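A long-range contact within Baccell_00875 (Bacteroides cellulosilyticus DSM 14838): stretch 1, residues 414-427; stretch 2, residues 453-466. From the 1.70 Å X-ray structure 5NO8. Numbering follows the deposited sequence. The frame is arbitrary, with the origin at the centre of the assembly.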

ATOM      1  N   LEU A 414      21.241  -0.163  24.392  1.00 23.03           N
ATOM      2  CA  LEU A 414      20.605   0.737  23.433  1.00 22.77           C
ATOM      3  C   LEU A 414      21.107   2.162  23.603  1.00 22.73           C
ATOM      4  O   LEU A 414      21.384   2.840  22.611  1.00 20.96           O
ATOM      5  CB  LEU A 414      19.079   0.729  23.558  1.00 23.02           C
ATOM      6  CG  LEU A 414      18.363  -0.583  23.217  1.00 22.49           C
ATOM      7  CD1 LEU A 414      16.858  -0.386  23.203  1.00 22.37           C
ATOM      8  CD2 LEU A 414      18.852  -1.126  21.878  1.00 23.29           C
ATOM      9  N   LYS A 415      21.154   2.641  24.848  1.00 22.20           N
ATOM     10  CA  LYS A 415      21.630   3.999  25.106  1.00 24.07           C
ATOM     11  C   LYS A 415      23.028   4.184  24.541  1.00 22.62           C
ATOM     12  O   LYS A 415      23.285   5.183  23.880  1.00 22.04           O
ATOM     13  CB  LYS A 415      21.617   4.335  26.598  1.00 25.47           C
ATOM     14  CG  LYS A 415      22.090   5.743  26.899  1.00 28.21           C
ATOM     15  CD  LYS A 415      21.567   6.218  28.241  1.00 31.23           C
ATOM     16  CE  LYS A 415      22.179   7.562  28.600  1.00 34.24           C
ATOM     17  NZ  LYS A 415      21.731   7.980  29.953  1.00 37.88           N
ATOM     18  N   GLN A 416      23.920   3.226  24.787  1.00 22.94           N
ATOM     19  CA  GLN A 416      25.309   3.331  24.305  1.00 25.63           C
ATOM     20  C   GLN A 416      25.389   3.283  22.792  1.00 24.53           C
ATOM     21  O   GLN A 416      26.139   4.030  22.178  1.00 23.15           O
ATOM     22  CB  GLN A 416      26.220   2.260  24.929  1.00 30.42           C
ATOM     23  CG  GLN A 416      26.581   2.553  26.385  1.00 37.03           C
ATOM     24  CD  GLN A 416      26.954   4.026  26.620  1.00 41.71           C
ATOM     25  OE1 GLN A 416      27.877   4.549  25.980  1.00 45.49           O
ATOM     26  NE2 GLN A 416      26.195   4.713  27.493  1.00 38.98           N
ATOM     27  N   SER A 417      24.568   2.432  22.196  1.00 21.45           N
ATOM     28  CA  SER A 417      24.476   2.368  20.750  1.00 20.42           C
ATOM     29  C   SER A 417      23.987   3.702  20.158  1.00 20.27           C
ATOM     30  O   SER A 417      24.538   4.172  19.156  1.00 21.02           O
ATOM     31  CB  SER A 417      23.543   1.202  20.353  1.00 21.07           C
ATOM     32  OG  SER A 417      23.250   1.212  18.969  1.00 20.49           O
ATOM     33  N   LEU A 418      22.952   4.276  20.768  1.00 18.82           N
ATOM     34  CA  LEU A 418      22.333   5.506  20.332  1.00 19.73           C
ATOM     35  C   LEU A 418      23.248   6.724  20.469  1.00 22.20           C
ATOM     36  O   LEU A 418      23.233   7.598  19.595  1.00 20.28           O
ATOM     37  CB  LEU A 418      21.043   5.781  21.068  1.00 19.81           C
ATOM     38  CG  LEU A 418      19.863   4.902  20.628  1.00 19.51           C
ATOM     39  CD1 LEU A 418      18.793   4.946  21.693  1.00 18.87           C
ATOM     40  CD2 LEU A 418      19.307   5.377  19.276  1.00 19.13           C
ATOM     41  N   LEU A 419      24.023   6.791  21.550  1.00 23.40           N
ATOM     42  CA  LEU A 419      24.997   7.897  21.700  1.00 24.51           C
ATOM     43  C   LEU A 419      25.998   7.887  20.563  1.00 24.91           C
ATOM     44  O   LEU A 419      26.353   8.942  20.034  1.00 26.68           O
ATOM     45  CB  LEU A 419      25.684   7.865  23.078  1.00 25.13           C
ATOM     46  CG  LEU A 419      24.721   8.242  24.209  1.00 27.59           C
ATOM     47  CD1 LEU A 419      25.277   7.777  25.550  1.00 30.88           C
ATOM     48  CD2 LEU A 419      24.403   9.724  24.272  1.00 28.78           C
ATOM     49  N   ARG A 420      26.421   6.695  20.154  1.00 23.66           N
ATOM     50  CA  ARG A 420      27.306   6.555  19.029  1.00 24.27           C
ATOM     51  C   ARG A 420      26.656   6.937  17.720  1.00 25.70           C
ATOM     52  O   ARG A 420      27.296   7.565  16.863  1.00 24.87           O
ATOM     53  CB  ARG A 420      27.831   5.141  18.921  1.00 25.82           C
ATOM     54  CG  ARG A 420      28.843   4.807  19.989  1.00 26.13           C
ATOM     55  CD  ARG A 420      29.247   3.359  19.909  1.00 26.23           C
ATOM     56  NE  ARG A 420      29.761   3.013  18.591  1.00 26.02           N
ATOM     57  CZ  ARG A 420      29.412   1.952  17.857  1.00 28.09           C
ATOM     58  NH1 ARG A 420      28.540   1.031  18.298  1.00 29.15           N
ATOM     59  NH2 ARG A 420      29.968   1.785  16.655  1.00 28.10           N
ATOM     60  N   TYR A 421      25.397   6.538  17.550  1.00 22.98           N
ATOM     61  CA  TYR A 421      24.682   6.894  16.342  1.00 22.46           C
ATOM     62  C   TYR A 421      24.518   8.392  16.204  1.00 22.05           C
ATOM     63  O   TYR A 421      24.827   8.964  15.146  1.00 23.95           O
ATOM     64  CB  TYR A 421      23.287   6.253  16.319  1.00 21.10           C
ATOM     65  CG  TYR A 421      22.572   6.502  15.026  1.00 20.38           C
ATOM     66  CD1 TYR A 421      23.175   6.174  13.809  1.00 20.90           C
ATOM     67  CD2 TYR A 421      21.303   7.026  14.999  1.00 19.71           C
ATOM     68  CE1 TYR A 421      22.529   6.381  12.611  1.00 20.59           C
ATOM     69  CE2 TYR A 421      20.638   7.201  13.798  1.00 20.80           C
ATOM     70  CZ  TYR A 421      21.272   6.890  12.608  1.00 21.21           C
ATOM     71  OH  TYR A 421      20.609   7.079  11.412  1.00 21.89           O
ATOM     72  N   ALA A 422      24.054   9.024  17.268  1.00 23.29           N
ATOM     73  CA  ALA A 422      23.797  10.456  17.272  1.00 25.60           C
ATOM     74  C   ALA A 422      25.063  11.287  17.007  1.00 26.55           C
ATOM     75  O   ALA A 422      24.998  12.332  16.360  1.00 27.87           O
ATOM     76  CB  ALA A 422      23.156  10.890  18.565  1.00 25.59           C
ATOM     77  N   ASP A 423      26.188  10.803  17.498  1.00 28.49           N
ATOM     78  CA  ASP A 423      27.486  11.364  17.136  1.00 29.86           C
ATOM     79  C   ASP A 423      27.835  11.192  15.681  1.00 28.13           C
ATOM     80  O   ASP A 423      28.306  12.137  15.047  1.00 27.13           O
ATOM     81  CB  ASP A 423      28.593  10.771  17.983  1.00 34.08           C
ATOM     82  CG  ASP A 423      29.087  11.747  18.972  1.00 41.92           C
ATOM     83  OD1 ASP A 423      28.418  11.940  20.009  1.00 46.58           O
ATOM     84  OD2 ASP A 423      30.105  12.386  18.655  1.00 47.03           O
ATOM     85  N   PHE A 424      27.659   9.983  15.154  1.00 26.02           N
ATOM     86  CA  PHE A 424      27.821   9.757  13.723  1.00 25.84           C
ATOM     87  C   PHE A 424      26.967  10.732  12.905  1.00 26.21           C
ATOM     88  O   PHE A 424      27.463  11.336  11.956  1.00 25.13           O
ATOM     89  CB  PHE A 424      27.499   8.299  13.320  1.00 26.93           C
ATOM     90  CG  PHE A 424      27.110   8.149  11.872  1.00 26.86           C
ATOM     91  CD1 PHE A 424      28.084   8.135  10.869  1.00 26.90           C
ATOM     92  CD2 PHE A 424      25.762   8.057  11.500  1.00 26.55           C
ATOM     93  CE1 PHE A 424      27.721   8.009   9.528  1.00 26.18           C
ATOM     94  CE2 PHE A 424      25.396   7.951  10.165  1.00 26.86           C
ATOM     95  CZ  PHE A 424      26.373   7.921   9.177  1.00 26.34           C
ATOM     96  N   VAL A 425      25.698  10.897  13.276  1.00 23.20           N
ATOM     97  CA  VAL A 425      24.814  11.780  12.528  1.00 23.99           C
ATOM     98  C   VAL A 425      25.313  13.243  12.579  1.00 27.31           C
ATOM     99  O   VAL A 425      25.406  13.920  11.535  1.00 25.69           O
ATOM    100  CB  VAL A 425      23.365  11.700  13.030  1.00 23.80           C
ATOM    101  CG1 VAL A 425      22.476  12.718  12.337  1.00 24.36           C
ATOM    102  CG2 VAL A 425      22.821  10.284  12.803  1.00 23.26           C
ATOM    103  N   ARG A 426      25.568  13.722  13.789  1.00 27.37           N
ATOM    104  CA  ARG A 426      25.959  15.118  13.993  1.00 29.57           C
ATOM    105  C   ARG A 426      27.285  15.445  13.312  1.00 29.28           C
ATOM    106  O   ARG A 426      27.406  16.484  12.656  1.00 31.48           O
ATOM    107  CB  ARG A 426      26.013  15.439  15.497  1.00 30.86           C
ATOM    108  CG  ARG A 426      26.419  16.856  15.848  1.00 32.94           C
ATOM    109  CD  ARG A 426      25.389  17.901  15.439  1.00 33.21           C
ATOM    110  NE  ARG A 426      26.002  19.240  15.472  1.00 32.95           N
ATOM    111  CZ  ARG A 426      26.174  20.066  14.429  1.00 34.59           C
ATOM    112  NH1 ARG A 426      25.724  19.778  13.200  1.00 33.92           N
ATOM    113  NH2 ARG A 426      26.777  21.241  14.637  1.00 33.56           N
ATOM    114  N   ARG A 427      28.259  14.557  13.445  1.00 30.38           N
ATOM    115  CA  ARG A 427      29.610  14.825  12.959  1.00 34.76           C
ATOM    116  C   ARG A 427      29.813  14.462  11.501  1.00 35.54           C
ATOM    117  O   ARG A 427      30.513  15.180  10.806  1.00 35.82           O
ATOM    118  CB  ARG A 427      30.652  14.096  13.806  1.00 36.90           C
ATOM    119  CG  ARG A 427      30.710  14.581  15.237  1.00 41.44           C
ATOM    120  CD  ARG A 427      31.599  13.674  16.073  1.00 45.44           C
ATOM    121  NE  ARG A 427      31.657  14.148  17.455  1.00 49.53           N
ATOM    122  CZ  ARG A 427      32.280  13.528  18.458  1.00 53.90           C
ATOM    123  NH1 ARG A 427      32.902  12.359  18.268  1.00 54.63           N
ATOM    124  NH2 ARG A 427      32.238  14.064  19.679  1.00 54.34           N
ATOM    125  N   TRP A 453      13.899  13.992   9.944  1.00 22.17           N
ATOM    126  CA  TRP A 453      14.222  12.725  10.602  1.00 22.90           C
ATOM    127  C   TRP A 453      15.434  12.891  11.507  1.00 23.20           C
ATOM    128  O   TRP A 453      15.454  12.357  12.615  1.00 23.05           O
ATOM    129  CB  TRP A 453      14.448  11.629   9.572  1.00 21.73           C
ATOM    130  CG  TRP A 453      13.256  11.410   8.675  1.00 21.53           C
ATOM    131  CD1 TRP A 453      11.927  11.500   9.019  1.00 21.01           C
ATOM    132  CD2 TRP A 453      13.293  11.085   7.286  1.00 21.22           C
ATOM    133  NE1 TRP A 453      11.146  11.234   7.928  1.00 20.85           N
ATOM    134  CE2 TRP A 453      11.958  10.979   6.849  1.00 21.32           C
ATOM    135  CE3 TRP A 453      14.328  10.863   6.369  1.00 20.99           C
ATOM    136  CZ2 TRP A 453      11.626  10.654   5.524  1.00 21.91           C
ATOM    137  CZ3 TRP A 453      14.001  10.556   5.052  1.00 22.88           C
ATOM    138  CH2 TRP A 453      12.655  10.445   4.647  1.00 21.34           C
ATOM    139  N   VAL A 454      16.426  13.662  11.050  1.00 24.05           N
ATOM    140  CA  VAL A 454      17.541  14.037  11.913  1.00 24.03           C
ATOM    141  C   VAL A 454      17.057  14.825  13.125  1.00 22.66           C
ATOM    142  O   VAL A 454      17.488  14.553  14.232  1.00 25.51           O
ATOM    143  CB  VAL A 454      18.637  14.816  11.147  1.00 24.25           C
ATOM    144  CG1 VAL A 454      19.640  15.451  12.124  1.00 25.21           C
ATOM    145  CG2 VAL A 454      19.361  13.878  10.222  1.00 24.45           C
ATOM    146  N   ALA A 455      16.176  15.797  12.927  1.00 22.95           N
ATOM    147  CA  ALA A 455      15.621  16.572  14.029  1.00 22.24           C
ATOM    148  C   ALA A 455      14.827  15.725  15.006  1.00 23.06           C
ATOM    149  O   ALA A 455      14.942  15.882  16.228  1.00 22.25           O
ATOM    150  CB  ALA A 455      14.737  17.674  13.505  1.00 23.83           C
ATOM    151  N   GLU A 456      14.013  14.823  14.471  1.00 21.97           N
ATOM    152  CA  GLU A 456      13.288  13.890  15.316  1.00 22.09           C
ATOM    153  C   GLU A 456      14.277  13.141  16.175  1.00 20.29           C
ATOM    154  O   GLU A 456      14.087  13.077  17.378  1.00 23.58           O
ATOM    155  CB  GLU A 456      12.457  12.898  14.492  1.00 23.29           C
ATOM    156  CG  GLU A 456      11.895  11.737  15.314  1.00 25.52           C
ATOM    157  CD  GLU A 456      10.393  11.703  15.499  1.00 28.16           C
ATOM    158  OE1 GLU A 456       9.626  12.328  14.723  1.00 31.21           O
ATOM    159  OE2 GLU A 456       9.959  10.984  16.442  1.00 28.21           O
ATOM    160  N   LEU A 457      15.328  12.598  15.579  1.00 20.69           N
ATOM    161  CA  LEU A 457      16.319  11.853  16.352  1.00 21.34           C
ATOM    162  C   LEU A 457      16.840  12.699  17.514  1.00 22.03           C
ATOM    163  O   LEU A 457      16.875  12.240  18.668  1.00 20.43           O
ATOM    164  CB  LEU A 457      17.474  11.345  15.499  1.00 20.42           C
ATOM    165  CG  LEU A 457      18.610  10.673  16.273  1.00 21.41           C
ATOM    166  CD1 LEU A 457      18.176   9.333  16.871  1.00 22.26           C
ATOM    167  CD2 LEU A 457      19.846  10.478  15.445  1.00 21.58           C
ATOM    168  N   TYR A 458      17.221  13.942  17.219  1.00 21.68           N
ATOM    169  CA  TYR A 458      17.811  14.791  18.264  1.00 21.44           C
ATOM    170  C   TYR A 458      16.835  15.090  19.385  1.00 21.50           C
ATOM    171  O   TYR A 458      17.200  14.961  20.555  1.00 22.31           O
ATOM    172  CB  TYR A 458      18.413  16.093  17.668  1.00 21.10           C
ATOM    173  CG  TYR A 458      19.593  15.933  16.740  1.00 20.98           C
ATOM    174  CD1 TYR A 458      20.451  14.852  16.801  1.00 21.50           C
ATOM    175  CD2 TYR A 458      19.886  16.930  15.799  1.00 21.84           C
ATOM    176  CE1 TYR A 458      21.540  14.740  15.949  1.00 23.93           C
ATOM    177  CE2 TYR A 458      20.970  16.835  14.957  1.00 22.53           C
ATOM    178  CZ  TYR A 458      21.794  15.755  15.026  1.00 23.39           C
ATOM    179  OH  TYR A 458      22.866  15.652  14.184  1.00 23.54           O
ATOM    180  N   PHE A 459      15.590  15.438  19.075  1.00 21.09           N
ATOM    181  CA  PHE A 459      14.617  15.690  20.118  1.00 22.48           C
ATOM    182  C   PHE A 459      14.351  14.429  20.965  1.00 23.93           C
ATOM    183  O   PHE A 459      14.223  14.522  22.190  1.00 22.60           O
ATOM    184  CB  PHE A 459      13.310  16.222  19.566  1.00 24.30           C
ATOM    185  CG  PHE A 459      13.405  17.589  18.920  1.00 25.36           C
ATOM    186  CD1 PHE A 459      13.943  18.677  19.602  1.00 26.10           C
ATOM    187  CD2 PHE A 459      12.891  17.798  17.639  1.00 25.33           C
ATOM    188  CE1 PHE A 459      13.984  19.938  19.005  1.00 26.02           C
ATOM    189  CE2 PHE A 459      12.943  19.041  17.033  1.00 26.30           C
ATOM    190  CZ  PHE A 459      13.479  20.120  17.727  1.00 25.77           C
ATOM    191  N   GLN A 460      14.325  13.264  20.324  1.00 22.62           N
ATOM    192  CA  GLN A 460      14.178  12.000  21.070  1.00 23.05           C
ATOM    193  C   GLN A 460      15.390  11.754  21.982  1.00 22.46           C
ATOM    194  O   GLN A 460      15.233  11.285  23.118  1.00 22.33           O
ATOM    195  CB  GLN A 460      14.013  10.824  20.103  1.00 24.11           C
ATOM    196  CG  GLN A 460      12.773  10.883  19.223  1.00 24.78           C
ATOM    197  CD  GLN A 460      11.489  10.546  19.941  1.00 26.19           C
ATOM    198  OE1 GLN A 460      11.460  10.391  21.165  1.00 25.83           O
ATOM    199  NE2 GLN A 460      10.394  10.464  19.175  1.00 25.04           N
ATOM    200  N   MET A 461      16.590  12.029  21.472  1.00 21.91           N
ATOM    201  CA  MET A 461      17.828  11.900  22.256  1.00 24.16           C
ATOM    202  C   MET A 461      17.885  12.813  23.487  1.00 24.67           C
ATOM    203  O   MET A 461      18.546  12.459  24.472  1.00 26.34           O
ATOM    204  CB  MET A 461      19.070  12.089  21.396  1.00 23.62           C
ATOM    205  CG  MET A 461      19.381  10.960  20.429  1.00 24.40           C
ATOM    206  SD  MET A 461      19.702   9.393  21.222  1.00 25.35           S
ATOM    207  CE  MET A 461      21.279   9.641  22.081  1.00 24.63           C
ATOM    208  N   TYR A 462      17.184  13.944  23.472  1.00 26.02           N
ATOM    209  CA  TYR A 462      16.998  14.729  24.696  1.00 26.43           C
ATOM    210  C   TYR A 462      16.262  13.921  25.752  1.00 28.17           C
ATOM    211  O   TYR A 462      16.657  13.914  26.915  1.00 25.75           O
ATOM    212  CB  TYR A 462      16.238  16.025  24.413  1.00 27.43           C
ATOM    213  CG  TYR A 462      15.748  16.787  25.632  1.00 27.63           C
ATOM    214  CD1 TYR A 462      16.648  17.317  26.575  1.00 28.86           C
ATOM    215  CD2 TYR A 462      14.395  17.017  25.817  1.00 28.09           C
ATOM    216  CE1 TYR A 462      16.187  18.042  27.666  1.00 30.40           C
ATOM    217  CE2 TYR A 462      13.926  17.732  26.900  1.00 30.28           C
ATOM    218  CZ  TYR A 462      14.821  18.250  27.819  1.00 31.46           C
ATOM    219  OH  TYR A 462      14.290  18.945  28.885  1.00 34.66           O
ATOM    220  N   LYS A 463      15.209  13.217  25.333  1.00 29.73           N
ATOM    221  CA  LYS A 463      14.431  12.371  26.258  1.00 29.43           C
ATOM    222  C   LYS A 463      15.282  11.237  26.836  1.00 28.45           C
ATOM    223  O   LYS A 463      15.061  10.844  27.961  1.00 31.14           O
ATOM    224  CB  LYS A 463      13.165  11.813  25.579  1.00 30.15           C
ATOM    225  CG  LYS A 463      12.215  12.877  25.037  1.00 31.20           C
ATOM    226  CD  LYS A 463      10.994  12.272  24.358  1.00 34.05           C
ATOM    227  CE  LYS A 463       9.918  11.886  25.351  1.00 34.48           C
ATOM    228  NZ  LYS A 463       8.734  11.313  24.664  1.00 36.28           N
ATOM    229  N   VAL A 464      16.247  10.731  26.082  1.00 28.47           N
ATOM    230  CA  VAL A 464      17.146   9.669  26.546  1.00 30.14           C
ATOM    231  C   VAL A 464      18.143  10.199  27.578  1.00 32.70           C
ATOM    232  O   VAL A 464      18.397   9.546  28.592  1.00 31.73           O
ATOM    233  CB  VAL A 464      17.931   9.048  25.369  1.00 30.17           C
ATOM    234  CG1 VAL A 464      18.990   8.047  25.828  1.00 29.52           C
ATOM    235  CG2 VAL A 464      16.960   8.371  24.389  1.00 30.13           C
ATOM    236  N   THR A 465      18.708  11.374  27.299  1.00 29.67           N
ATOM    237  CA  THR A 465      19.905  11.854  27.992  1.00 31.83           C
ATOM    238  C   THR A 465      19.690  13.007  28.953  1.00 31.82           C
ATOM    239  O   THR A 465      20.553  13.236  29.783  1.00 35.23           O
ATOM    240  CB  THR A 465      20.963  12.333  26.980  1.00 31.16           C
ATOM    241  OG1 THR A 465      20.425  13.407  26.197  1.00 29.78           O
ATOM    242  CG2 THR A 465      21.406  11.211  26.084  1.00 32.57           C
ATOM    243  N   GLY A 466      18.586  13.749  28.826  1.00 31.07           N
ATOM    244  CA  GLY A 466      18.407  15.029  29.526  1.00 32.57           C
ATOM    245  C   GLY A 466      19.341  16.157  29.052  1.00 32.97           C
ATOM    246  O   GLY A 466      19.333  17.241  29.638  1.00 33.06           O
TER
HETATM  247  O   HOH W   1      19.084   7.464  30.331  1.00 42.59           O
HETATM  248  O   HOH W   2      22.563  10.616  29.915  1.00 43.79           O

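Both stretches are helical, 414-427 throughout and 453-465 up to Gly 466, which leaves the helix with positive phi. The axes run roughly antiparallel, at 141°, and approach to 11.0 Å. The CA atoms of Lys 415 and Val 464 lie 7.4 Å apart, and those of Val 425 and Val 454 7.6 Å, so the start of each stretch meets the end of the other. No direct hydrogen bond joins the helices; the contact is mainly apolar packing.

Met 461 points toward the first helix, its three chi angles all m, and its CE lies 3.8 Å from Leu 419 CD2 and 4.2 Å from Ala 422 CB. Leu 457 CD2 touches both Tyr 421 CE2 (3.8 Å) and Val 425 CG2 (4.0 Å), while Val 425 CG1 reaches Val 454 CG2 at 3.9 Å. Tyr 458 starts sideways, but its end comes nearer: OH lies 3.1 Å from Arg 426 CA. The 3.3 Å approach of Arg 426 N to Tyr 458 OH has a poor angle for a hydrogen bond, and this amide instead bonds Ala 422 O within its own helix.

At the other end, the extended Lys 415 makes the polar link through water: one molecule accepts from NZ (2.7 Å) and donates to Val 464 O (2.8 Å).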